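Local atomic coordinates of leucine aminopeptidase (Legionella pneumophila, PDB entry 5GNE), a protein that probably acts as a zinc-dependent aminopeptidase of the M28 peptidase family, removing single residues from the amino end of peptides. Residues Y124-S128 / A129-T133; K77-D80 / K81-Y85; V249-F252 / L253-I257; F141-Q144 / F145-A149. All coordinates share one frame; numbering follows the deposited sequence.

Contact 1. Residues Y124-S128 / A129-T133; sequences YINRS and AKSRT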
loop_
_atom_site.group_PDB
_atom_site.type_symbol
_atom_site.label_atom_id
_atom_site.label_comp_id
_atom_site.label_asym_id
_atom_site.label_seq_id
_atom_site.Cartn_x
_atom_site.Cartn_y
_atom_site.Cartn_z
ATOM N N TYR A 124 -12.353 2.121 -15.286
ATOM C CA TYR A 124 -13.434 1.588 -14.442
ATOM C C TYR A 124 -14.226 2.727 -13.820
ATOM O O TYR A 124 -13.663 3.771 -13.488
ATOM C CB TYR A 124 -12.898 0.700 -13.318
ATOM C CG TYR A 124 -12.274 -0.606 -13.747
ATOM C CD1 TYR A 124 -13.059 -1.669 -14.196
ATOM C CD2 TYR A 124 -10.898 -0.790 -13.667
ATOM C CE1 TYR A 124 -12.477 -2.876 -14.567
ATOM C CE2 TYR A 124 -10.308 -1.982 -14.033
ATOM C CZ TYR A 124 -11.095 -3.024 -14.478
ATOM O OH TYR A 124 -10.496 -4.214 -14.842
ATOM N N ILE A 125 -15.531 2.537 -13.679
ATOM C CA ILE A 125 -16.363 3.540 -13.018
ATOM C C ILE A 125 -15.845 3.802 -11.590
ATOM O O ILE A 125 -15.700 4.952 -11.164
ATOM C CB ILE A 125 -17.867 3.125 -13.007
ATOM C CG1 ILE A 125 -18.706 4.166 -12.259
ATOM C CG2 ILE A 125 -18.062 1.720 -12.431
ATOM C CD1 ILE A 125 -18.703 5.535 -12.929
ATOM N N ASN A 126 -15.557 2.722 -10.871
ATOM C CA ASN A 126 -14.802 2.771 -9.630
ATOM C C ASN A 126 -14.123 1.418 -9.487
ATOM O O ASN A 126 -14.370 0.527 -10.293
ATOM C CB ASN A 126 -15.716 3.066 -8.434
ATOM C CG ASN A 126 -16.822 2.010 -8.251
ATOM O OD1 ASN A 126 -16.536 0.818 -8.090
ATOM N ND2 ASN A 126 -18.084 2.448 -8.274
ATOM N N ARG A 127 -13.250 1.280 -8.491
ATOM C CA ARG A 127 -12.645 0.014 -8.096
ATOM C C ARG A 127 -12.966 -0.279 -6.611
ATOM O O ARG A 127 -12.096 -0.696 -5.835
ATOM C CB ARG A 127 -11.133 0.052 -8.320
ATOM C CG ARG A 127 -10.664 0.247 -9.740
ATOM C CD ARG A 127 -9.144 0.422 -9.796
ATOM N NE ARG A 127 -8.808 1.834 -9.972
ATOM C CZ ARG A 127 -8.127 2.568 -9.103
ATOM N NH1 ARG A 127 -7.657 2.046 -7.995
ATOM N NH2 ARG A 127 -7.891 3.833 -9.361
ATOM N N SER A 128 -14.222 -0.079 -6.227
ATOM C CA SER A 128 -14.654 -0.235 -4.837
ATOM C C SER A 128 -14.626 -1.679 -4.339
ATOM O O SER A 128 -14.926 -2.599 -5.086
ATOM C CB SER A 128 -16.060 0.329 -4.676
ATOM O OG SER A 128 -16.707 -0.239 -3.556
ATOM N N ALA A 129 -14.300 -1.877 -3.066
ATOM C CA ALA A 129 -14.240 -3.224 -2.513
ATOM C C ALA A 129 -15.599 -3.918 -2.479
ATOM O O ALA A 129 -15.665 -5.135 -2.304
ATOM C CB ALA A 129 -13.621 -3.200 -1.103
ATOM N N LYS A 130 -16.673 -3.149 -2.625
ATOM C CA LYS A 130 -18.017 -3.714 -2.671
ATOM C C LYS A 130 -18.513 -3.988 -4.089
ATOM O O LYS A 130 -19.475 -4.738 -4.263
ATOM C CB LYS A 130 -19.043 -2.790 -2.000
ATOM C CG LYS A 130 -18.846 -2.511 -0.537
ATOM C CD LYS A 130 -19.918 -1.545 -0.028
ATOM C CE LYS A 130 -20.496 -2.015 1.312
ATOM N NZ LYS A 130 -21.771 -1.326 1.686
ATOM N N SER A 131 -17.893 -3.385 -5.104
ATOM C CA SER A 131 -18.501 -3.427 -6.437
ATOM C C SER A 131 -17.894 -4.516 -7.316
ATOM O O SER A 131 -16.835 -5.070 -7.023
ATOM C CB SER A 131 -18.393 -2.067 -7.146
ATOM O OG SER A 131 -17.078 -1.805 -7.612
ATOM N N ARG A 132 -18.610 -4.833 -8.385
ATOM C CA ARG A 132 -18.181 -5.809 -9.369
ATOM C C ARG A 132 -16.914 -5.317 -10.075
ATOM O O ARG A 132 -15.973 -6.088 -10.287
ATOM C CB ARG A 132 -19.323 -6.098 -10.349
ATOM C CG ARG A 132 -19.110 -7.313 -11.246
ATOM C CD ARG A 132 -18.659 -8.520 -10.391
ATOM N NE ARG A 132 -18.338 -9.735 -11.158
ATOM C CZ ARG A 132 -17.407 -9.844 -12.107
ATOM N NH1 ARG A 132 -16.716 -8.793 -12.481
ATOM N NH2 ARG A 132 -17.193 -11.007 -12.715
ATOM N N THR A 133 -16.893 -4.046 -10.465
ATOM C CA THR A 133 -15.697 -3.500 -11.090
ATOM C C THR A 133 -14.502 -3.602 -10.165
ATOM O O THR A 133 -13.411 -3.942 -10.605
ATOM C CB THR A 133 -15.879 -2.036 -11.510
ATOM O OG1 THR A 133 -16.537 -1.312 -10.460
ATOM C CG2 THR A 133 -16.714 -1.951 -12.770
#
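N126 and T133 meet with their side chains at about a right angle, where the loop after helix 111-123 turns into helix 132-151. The motif is an Asx turn followed by a type I beta turn and a helix N-cap. N126 CG sits between its own backbone N and carbonyl carbon (chi1 59°). This turns the amide toward S131, and OD1 becomes the shared acceptor. S131 OG donates to N126 OD1 at 2.7 Å and lies in the plane of that carbonyl. S128 N donates to the same N126 OD1 at 3.1 Å and closes the Asx turn, but it comes from above the amide plane. One oxygen therefore ties the loop both to itself and to the cap residue. S131 is the N-cap, and its OG also takes a hydrogen bond from G134 N in the first turn of the helix. The beta turn runs from S128 to S131 and is closed by S131 N on S128 O. S128 OG accepts from K130 N at 3.1 Å and is also bonded to D196. The other end of the N126 amide, ND2, is held by G197 O. The R127 guanidinium bonds the carbonyls of I192, P200 and G201, near the metal site. Y124 and T133 run alongside in opposing senses, with Y124 CD1 3.9 Å from T133 CB. I125 CG2 lies near T133 CG2. The T133 hydroxyl turns back to the loop: OG1 donates to N126 O at 2.8 Å, from above the carbonyl plane.

Contact 2. Residues K77-D80 / K81-Y85; sequences KLLD and KLTSY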
loop_
_atom_site.group_PDB
_atom_site.type_symbol
_atom_site.label_atom_id
_atom_site.label_comp_id
_atom_site.label_asym_id
_atom_site.label_seq_id
_atom_site.Cartn_x
_atom_site.Cartn_y
_atom_site.Cartn_z
ATOM N N LYS A 77 -4.821 -3.898 25.787
ATOM C CA LYS A 77 -3.517 -4.197 25.223
ATOM C C LYS A 77 -3.601 -4.095 23.697
ATOM O O LYS A 77 -2.679 -3.590 23.033
ATOM C CB LYS A 77 -3.016 -5.567 25.652
ATOM C CG LYS A 77 -1.510 -5.716 25.381
ATOM C CD LYS A 77 -1.030 -7.104 25.730
ATOM C CE LYS A 77 -0.829 -7.296 27.212
ATOM N NZ LYS A 77 -0.179 -8.609 27.450
ATOM N N LEU A 78 -4.725 -4.537 23.150
ATOM C CA LEU A 78 -4.963 -4.426 21.720
ATOM C C LEU A 78 -4.929 -2.956 21.301
ATOM O O LEU A 78 -4.237 -2.564 20.355
ATOM C CB LEU A 78 -6.305 -5.051 21.356
ATOM C CG LEU A 78 -6.679 -4.906 19.879
ATOM C CD1 LEU A 78 -6.067 -6.016 19.038
ATOM C CD2 LEU A 78 -8.194 -4.921 19.726
ATOM N N LEU A 79 -5.694 -2.150 22.027
ATOM C CA LEU A 79 -5.817 -0.751 21.730
ATOM C C LEU A 79 -4.468 -0.042 21.811
ATOM O O LEU A 79 -4.108 0.736 20.917
ATOM C CB LEU A 79 -6.827 -0.101 22.679
ATOM C CG LEU A 79 -6.862 1.431 22.504
ATOM C CD1 LEU A 79 -7.278 1.805 21.063
ATOM C CD2 LEU A 79 -7.808 2.066 23.505
ATOM N N ASP A 80 -3.705 -0.337 22.858
ATOM C CA ASP A 80 -2.386 0.273 23.020
ATOM C C ASP A 80 -1.415 -0.132 21.915
ATOM O O ASP A 80 -0.710 0.712 21.357
ATOM C CB ASP A 80 -1.784 -0.071 24.395
ATOM C CG ASP A 80 -0.336 0.383 24.531
ATOM O OD1 ASP A 80 -0.099 1.600 24.712
ATOM O OD2 ASP A 80 0.573 -0.472 24.447
ATOM N N LYS A 81 -1.368 -1.414 21.591
ATOM C CA LYS A 81 -0.342 -1.888 20.687
ATOM C C LYS A 81 -0.628 -1.540 19.224
ATOM O O LYS A 81 0.307 -1.423 18.440
ATOM C CB LYS A 81 -0.163 -3.412 20.851
ATOM C CG LYS A 81 1.285 -3.843 21.170
ATOM C CD LYS A 81 1.699 -3.562 22.636
ATOM C CE LYS A 81 3.013 -4.267 23.020
ATOM N NZ LYS A 81 3.953 -3.382 23.780
ATOM N N LEU A 82 -1.895 -1.338 18.856
ATOM C CA LEU A 82 -2.223 -0.927 17.486
ATOM C C LEU A 82 -2.242 0.615 17.334
ATOM O O LEU A 82 -2.559 1.115 16.254
ATOM C CB LEU A 82 -3.576 -1.497 17.045
ATOM C CG LEU A 82 -3.799 -3.017 17.049
ATOM C CD1 LEU A 82 -5.119 -3.407 16.389
ATOM C CD2 LEU A 82 -2.639 -3.759 16.394
ATOM N N THR A 83 -1.916 1.366 18.392
ATOM C CA THR A 83 -1.870 2.828 18.256
ATOM C C THR A 83 -0.531 3.425 18.696
ATOM O O THR A 83 -0.394 4.618 18.835
ATOM C CB THR A 83 -2.987 3.522 19.061
ATOM O OG1 THR A 83 -2.860 3.189 20.444
ATOM C CG2 THR A 83 -4.349 3.081 18.577
ATOM N N SER A 84 0.460 2.571 18.888
ATOM C CA SER A 84 1.798 2.990 19.243
ATOM C C SER A 84 2.784 2.141 18.490
ATOM O O SER A 84 2.467 1.027 18.118
ATOM C CB SER A 84 2.001 2.843 20.746
ATOM O OG SER A 84 1.863 1.483 21.114
ATOM N N TYR A 85 3.987 2.645 18.277
ATOM C CA TYR A 85 5.020 1.815 17.675
ATOM C C TYR A 85 6.382 2.051 18.275
ATOM O O TYR A 85 6.720 3.158 18.647
ATOM C CB TYR A 85 5.074 2.028 16.151
ATOM C CG TYR A 85 5.528 3.401 15.696
ATOM C CD1 TYR A 85 6.876 3.693 15.471
ATOM C CD2 TYR A 85 4.597 4.407 15.472
ATOM C CE1 TYR A 85 7.280 4.966 15.043
ATOM C CE2 TYR A 85 4.987 5.679 15.045
ATOM C CZ TYR A 85 6.324 5.955 14.831
ATOM O OH TYR A 85 6.690 7.218 14.408
#
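D80 O is gripped by two donors from the residues that follow it. S84 OG donates to D80 O at 2.7 Å, and T83 N donates to the same D80 O at 3.3 Å. They reach the oxygen from opposite faces of its carbonyl plane. The S84 hydroxyl is put there by its first torsion, which sets OG between the backbone N and the carbonyl carbon (chi1 62°). One residue earlier the same kind of bond is made, as T83 OG1 donates to L79 O at 2.8 Å. That donor is tilted a little from the carbonyl plane. Two hydroxyls thus take up carbonyls of the last turn of helix 75-81, where the chain heads into a loop. Regular backbone bonds run from K81 N to K77 O and from L82 N to L78 O. The short helix packs against the four-stranded antiparallel sheet of the N-terminal part of the chain. L79 reaches F33 and I11 there, and L78 meets F35. Across the contact L78 and L82 lie at a slant to each other, with L78 CD1 3.8 Å from L82 CD1. L79 CD1 and T83 CG2 approach to 4.0 Å. On the outer side D80 and K81 are exposed. D80 OD2 and K81 NZ stand 4.5 Å apart, too far for a salt bridge, though opposite charges at this range should still attract weakly. L82 O accepts a hydrogen bond from the hydroxyl of Y313.

Contact 3. Residues V249-F252 / L253-I257; sequences VQDF and LQKKI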
loop_
_atom_site.group_PDB
_atom_site.type_symbol
_atom_site.label_atom_id
_atom_site.label_comp_id
_atom_site.label_asym_id
_atom_site.label_seq_id
_atom_site.Cartn_x
_atom_site.Cartn_y
_atom_site.Cartn_z
ATOM N N VAL A 249 -1.237 -9.313 5.691
ATOM C CA VAL A 249 -0.165 -9.434 6.672
ATOM C C VAL A 249 -0.381 -10.657 7.569
ATOM O O VAL A 249 0.558 -11.423 7.860
ATOM C CB VAL A 249 -0.034 -8.165 7.541
ATOM C CG1 VAL A 249 1.040 -8.376 8.562
ATOM C CG2 VAL A 249 0.350 -6.991 6.649
ATOM N N GLN A 250 -1.627 -10.864 7.969
ATOM C CA GLN A 250 -1.987 -12.053 8.720
ATOM C C GLN A 250 -1.658 -13.321 7.903
ATOM O O GLN A 250 -1.161 -14.308 8.462
ATOM C CB GLN A 250 -3.469 -12.007 9.117
ATOM C CG GLN A 250 -3.773 -10.871 10.091
ATOM C CD GLN A 250 -2.979 -10.970 11.397
ATOM O OE1 GLN A 250 -3.020 -11.993 12.089
ATOM N NE2 GLN A 250 -2.258 -9.903 11.740
ATOM N N ASP A 251 -1.916 -13.292 6.599
ATOM C CA ASP A 251 -1.612 -14.450 5.754
ATOM C C ASP A 251 -0.103 -14.726 5.697
ATOM O O ASP A 251 0.325 -15.887 5.769
ATOM C CB ASP A 251 -2.166 -14.241 4.346
ATOM C CG ASP A 251 -2.049 -15.483 3.480
ATOM O OD1 ASP A 251 -2.871 -16.404 3.687
ATOM O OD2 ASP A 251 -1.183 -15.535 2.574
ATOM N N PHE A 252 0.707 -13.667 5.645
ATOM C CA PHE A 252 2.157 -13.820 5.706
ATOM C C PHE A 252 2.601 -14.383 7.074
ATOM O O PHE A 252 3.573 -15.135 7.181
ATOM C CB PHE A 252 2.845 -12.471 5.485
ATOM C CG PHE A 252 3.147 -12.167 4.041
ATOM C CD1 PHE A 252 2.120 -11.857 3.160
ATOM C CD2 PHE A 252 4.452 -12.206 3.566
ATOM C CE1 PHE A 252 2.394 -11.580 1.825
ATOM C CE2 PHE A 252 4.728 -11.939 2.226
ATOM C CZ PHE A 252 3.692 -11.626 1.356
ATOM N N LEU A 253 1.899 -13.980 8.128
ATOM C CA LEU A 253 2.248 -14.419 9.468
ATOM C C LEU A 253 1.915 -15.894 9.647
ATOM O O LEU A 253 2.723 -16.664 10.169
ATOM C CB LEU A 253 1.521 -13.575 10.517
ATOM C CG LEU A 253 2.116 -12.187 10.787
ATOM C CD1 LEU A 253 1.256 -11.392 11.767
ATOM C CD2 LEU A 253 3.533 -12.327 11.317
ATOM N N GLN A 254 0.724 -16.280 9.204
ATOM C CA GLN A 254 0.310 -17.672 9.246
ATOM C C GLN A 254 1.214 -18.586 8.425
ATOM O O GLN A 254 1.581 -19.669 8.872
ATOM C CB GLN A 254 -1.133 -17.790 8.770
ATOM C CG GLN A 254 -2.106 -17.299 9.819
ATOM C CD GLN A 254 -3.446 -16.884 9.254
ATOM O OE1 GLN A 254 -3.834 -17.301 8.162
ATOM N NE2 GLN A 254 -4.166 -16.053 10.002
ATOM N N LYS A 255 1.612 -18.127 7.245
ATOM C CA LYS A 255 2.452 -18.943 6.383
ATOM C C LYS A 255 3.904 -18.844 6.791
ATOM O O LYS A 255 4.764 -19.495 6.194
ATOM C CB LYS A 255 2.311 -18.505 4.936
ATOM C CG LYS A 255 1.089 -19.046 4.269
ATOM C CD LYS A 255 0.950 -18.433 2.900
ATOM C CE LYS A 255 -0.424 -18.740 2.344
ATOM N NZ LYS A 255 -0.424 -18.437 0.908
ATOM N N LYS A 256 4.165 -18.074 7.842
ATOM C CA LYS A 256 5.521 -17.935 8.335
ATOM C C LYS A 256 6.516 -17.474 7.268
ATOM O O LYS A 256 7.681 -17.840 7.316
ATOM C CB LYS A 256 5.978 -19.267 8.930
ATOM C CG LYS A 256 6.539 -19.206 10.344
ATOM C CD LYS A 256 5.462 -19.329 11.410
ATOM C CE LYS A 256 6.070 -19.161 12.802
ATOM N NZ LYS A 256 5.059 -19.212 13.894
ATOM N N ILE A 257 6.053 -16.720 6.274
ATOM C CA ILE A 257 6.963 -16.137 5.295
ATOM C C ILE A 257 7.850 -15.049 5.903
ATOM O O ILE A 257 7.345 -14.041 6.411
ATOM C CB ILE A 257 6.199 -15.551 4.110
ATOM C CG1 ILE A 257 5.406 -16.651 3.397
ATOM C CG2 ILE A 257 7.158 -14.910 3.125
ATOM C CD1 ILE A 257 4.303 -16.118 2.501
HETATM O O HOH W 1 -4.821 -16.069 5.363
#
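F252 and I257 pack together at the C-terminal end of helix 243-254, which closes in a Schellman motif. I257 CB lies 3.8 Å from F252 CD2. I257 CG2 sits close to CD2 and CE2, while I257 CD1 lies over one ring face, toward the rim. The backbone brings them together. K256 takes a positive phi (55°), and two bonds fold back into the last turn: K256 N to L253 O and I257 N to F252 O, the latter 3.1 Å. On another side of the helix, D251 OD2 forms a salt bridge with K255 NZ at 3.4 Å. The lysine chain is extended beyond CG, and its CE also passes close to the carboxylate. Q250 NE2 lies near L253 CD1, but its polar partner is E324. Further out, Y231 and W321 each meet the F252 ring edge-to-face. Y231 belongs to strand 230-235 of the central mixed sheet, and it also meets I257. D251 and K255 both touch Y160 of strand 157-164, at one edge of the mixed sheet. A water links D251 to Q254, donating to D251 OD1 at 2.6 Å and to Q254 OE1 at 3.2 Å.

Contact 4. Residues F141-Q144 / F145-A149; sequences FKQQ and FDTLA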
loop_
_atom_site.group_PDB
_atom_site.type_symbol
_atom_site.label_atom_id
_atom_site.label_comp_id
_atom_site.label_asym_id
_atom_site.label_seq_id
_atom_site.Cartn_x
_atom_site.Cartn_y
_atom_site.Cartn_z
ATOM N N PHE A 141 -5.426 -7.600 -12.287
ATOM C CA PHE A 141 -4.073 -7.504 -11.784
ATOM C C PHE A 141 -3.405 -8.864 -11.743
ATOM O O PHE A 141 -2.277 -9.021 -12.216
ATOM C CB PHE A 141 -4.082 -6.881 -10.382
ATOM C CG PHE A 141 -2.730 -6.790 -9.741
ATOM C CD1 PHE A 141 -2.247 -7.835 -8.962
ATOM C CD2 PHE A 141 -1.960 -5.650 -9.892
ATOM C CE1 PHE A 141 -1.006 -7.765 -8.363
ATOM C CE2 PHE A 141 -0.721 -5.544 -9.290
ATOM C CZ PHE A 141 -0.233 -6.613 -8.519
ATOM N N LYS A 142 -4.128 -9.855 -11.222
ATOM C CA LYS A 142 -3.593 -11.210 -11.074
ATOM C C LYS A 142 -3.200 -11.740 -12.439
ATOM O O LYS A 142 -2.126 -12.309 -12.632
ATOM C CB LYS A 142 -4.609 -12.146 -10.409
ATOM C CG LYS A 142 -3.978 -13.465 -9.943
ATOM C CD LYS A 142 -4.993 -14.558 -9.627
ATOM C CE LYS A 142 -4.285 -15.836 -9.190
ATOM N NZ LYS A 142 -3.700 -16.578 -10.354
ATOM N N GLN A 143 -4.100 -11.560 -13.381
ATOM C CA GLN A 143 -3.892 -12.056 -14.727
ATOM C C GLN A 143 -2.749 -11.320 -15.432
ATOM O O GLN A 143 -2.017 -11.932 -16.214
ATOM C CB GLN A 143 -5.201 -11.958 -15.499
ATOM C CG GLN A 143 -5.064 -11.888 -16.982
ATOM C CD GLN A 143 -6.378 -11.524 -17.610
ATOM O OE1 GLN A 143 -7.339 -12.290 -17.543
ATOM N NE2 GLN A 143 -6.453 -10.325 -18.180
ATOM N N GLN A 144 -2.579 -10.024 -15.152
ATOM C CA GLN A 144 -1.426 -9.281 -15.693
ATOM C C GLN A 144 -0.110 -9.898 -15.219
ATOM O O GLN A 144 0.870 -9.953 -15.957
ATOM C CB GLN A 144 -1.452 -7.808 -15.292
ATOM C CG GLN A 144 -2.621 -7.017 -15.808
ATOM C CD GLN A 144 -2.661 -6.956 -17.318
ATOM O OE1 GLN A 144 -3.554 -7.528 -17.935
ATOM N NE2 GLN A 144 -1.691 -6.271 -17.921
ATOM N N PHE A 145 -0.096 -10.378 -13.982
ATOM C CA PHE A 145 1.104 -11.005 -13.458
ATOM C C PHE A 145 1.292 -12.367 -14.110
ATOM O O PHE A 145 2.354 -12.647 -14.665
ATOM C CB PHE A 145 1.033 -11.161 -11.933
ATOM C CG PHE A 145 2.247 -11.828 -11.339
ATOM C CD1 PHE A 145 3.350 -11.075 -10.966
ATOM C CD2 PHE A 145 2.297 -13.212 -11.172
ATOM C CE1 PHE A 145 4.484 -11.694 -10.424
ATOM C CE2 PHE A 145 3.422 -13.835 -10.631
ATOM C CZ PHE A 145 4.514 -13.076 -10.262
ATOM N N ASP A 146 0.253 -13.197 -14.057
ATOM C CA ASP A 146 0.298 -14.536 -14.638
ATOM C C ASP A 146 0.746 -14.502 -16.095
ATOM O O ASP A 146 1.617 -15.281 -16.512
ATOM C CB ASP A 146 -1.072 -15.212 -14.535
ATOM C CG ASP A 146 -1.563 -15.335 -13.114
ATOM O OD1 ASP A 146 -0.721 -15.352 -12.188
ATOM O OD2 ASP A 146 -2.798 -15.405 -12.928
ATOM N N THR A 147 0.146 -13.594 -16.863
ATOM C CA THR A 147 0.485 -13.434 -18.267
ATOM C C THR A 147 1.969 -13.115 -18.428
ATOM O O THR A 147 2.673 -13.765 -19.210
ATOM C CB THR A 147 -0.356 -12.335 -18.941
ATOM O OG1 THR A 147 -1.728 -12.751 -19.023
ATOM C CG2 THR A 147 0.174 -12.060 -20.350
ATOM N N LEU A 148 2.435 -12.103 -17.701
ATOM C CA LEU A 148 3.840 -11.709 -17.750
ATOM C C LEU A 148 4.783 -12.870 -17.448
ATOM O O LEU A 148 5.772 -13.084 -18.153
ATOM C CB LEU A 148 4.102 -10.588 -16.741
ATOM C CG LEU A 148 3.792 -9.158 -17.171
ATOM C CD1 LEU A 148 4.042 -8.197 -16.017
ATOM C CD2 LEU A 148 4.620 -8.780 -18.374
ATOM N N ALA A 149 4.446 -13.654 -16.429
ATOM C CA ALA A 149 5.271 -14.796 -16.053
ATOM C C ALA A 149 5.249 -15.876 -17.128
ATOM O O ALA A 149 6.240 -16.572 -17.321
ATOM C CB ALA A 149 4.825 -15.366 -14.717
#
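K142 reaches along helix 132-151 to D146, one turn further on. From CB the chain sets out with CG anti to the backbone N (chi1 -167°). K142 CG lies 3.8 Å from D146 OD2. CD and CE stay at about the same range of that oxygen, running past it without polar contact. The bend comes at the last torsion (chi4 -77°) and swings NZ back to the carboxylate. There K142 NZ donates to D146 OD2 at 3.0 Å, on the syn side and near the carboxylate plane. S159 OG, on strand 157-164, bonds both K142 NZ and D146 OD1, which links the ion pair to an edge strand of the mixed sheet within this chain. D146 OD1 also lies at the edge of the F145 ring, in its plane. The F145 side chain packs on the sheet, touching T175 and I177, and its ring meets F220 of helix 202-221.

On another side of the helix, T147 OG1 donates to Q143 O at 2.9 Å. T147 N donates to the same Q143 O at 2.8 Å, from the opposite face of its carbonyl plane. With lysine and serine beside it, the D146 carboxylate would probably stay ionised, and the shared serine ties this helix to the sheet by polar bonds as well as by apolar packing.

Contacts 1 and 4 share helix 132-151. Contact 1 starts it, and contact 4 lies further along it, with centres about 20 Å apart. Contact 1 comes nearest the zinc ions: the side chain of R127 is about 8 Å from a bound zinc and about 6 Å from the side chains of the zinc ligands H191 and D204. In contact 4, the side chain of F141 is about 10 Å from that of H191. Contact 3 is at the end of helix 243-254, which packs on the mixed sheet. Its V249 side chain is about 11 Å from that of E238. Contact 2 lies away from the metal site, about 8 Å from contact 3 at the nearest atoms. Contacts 2 and 4 lie on opposite sides of the chain's centre.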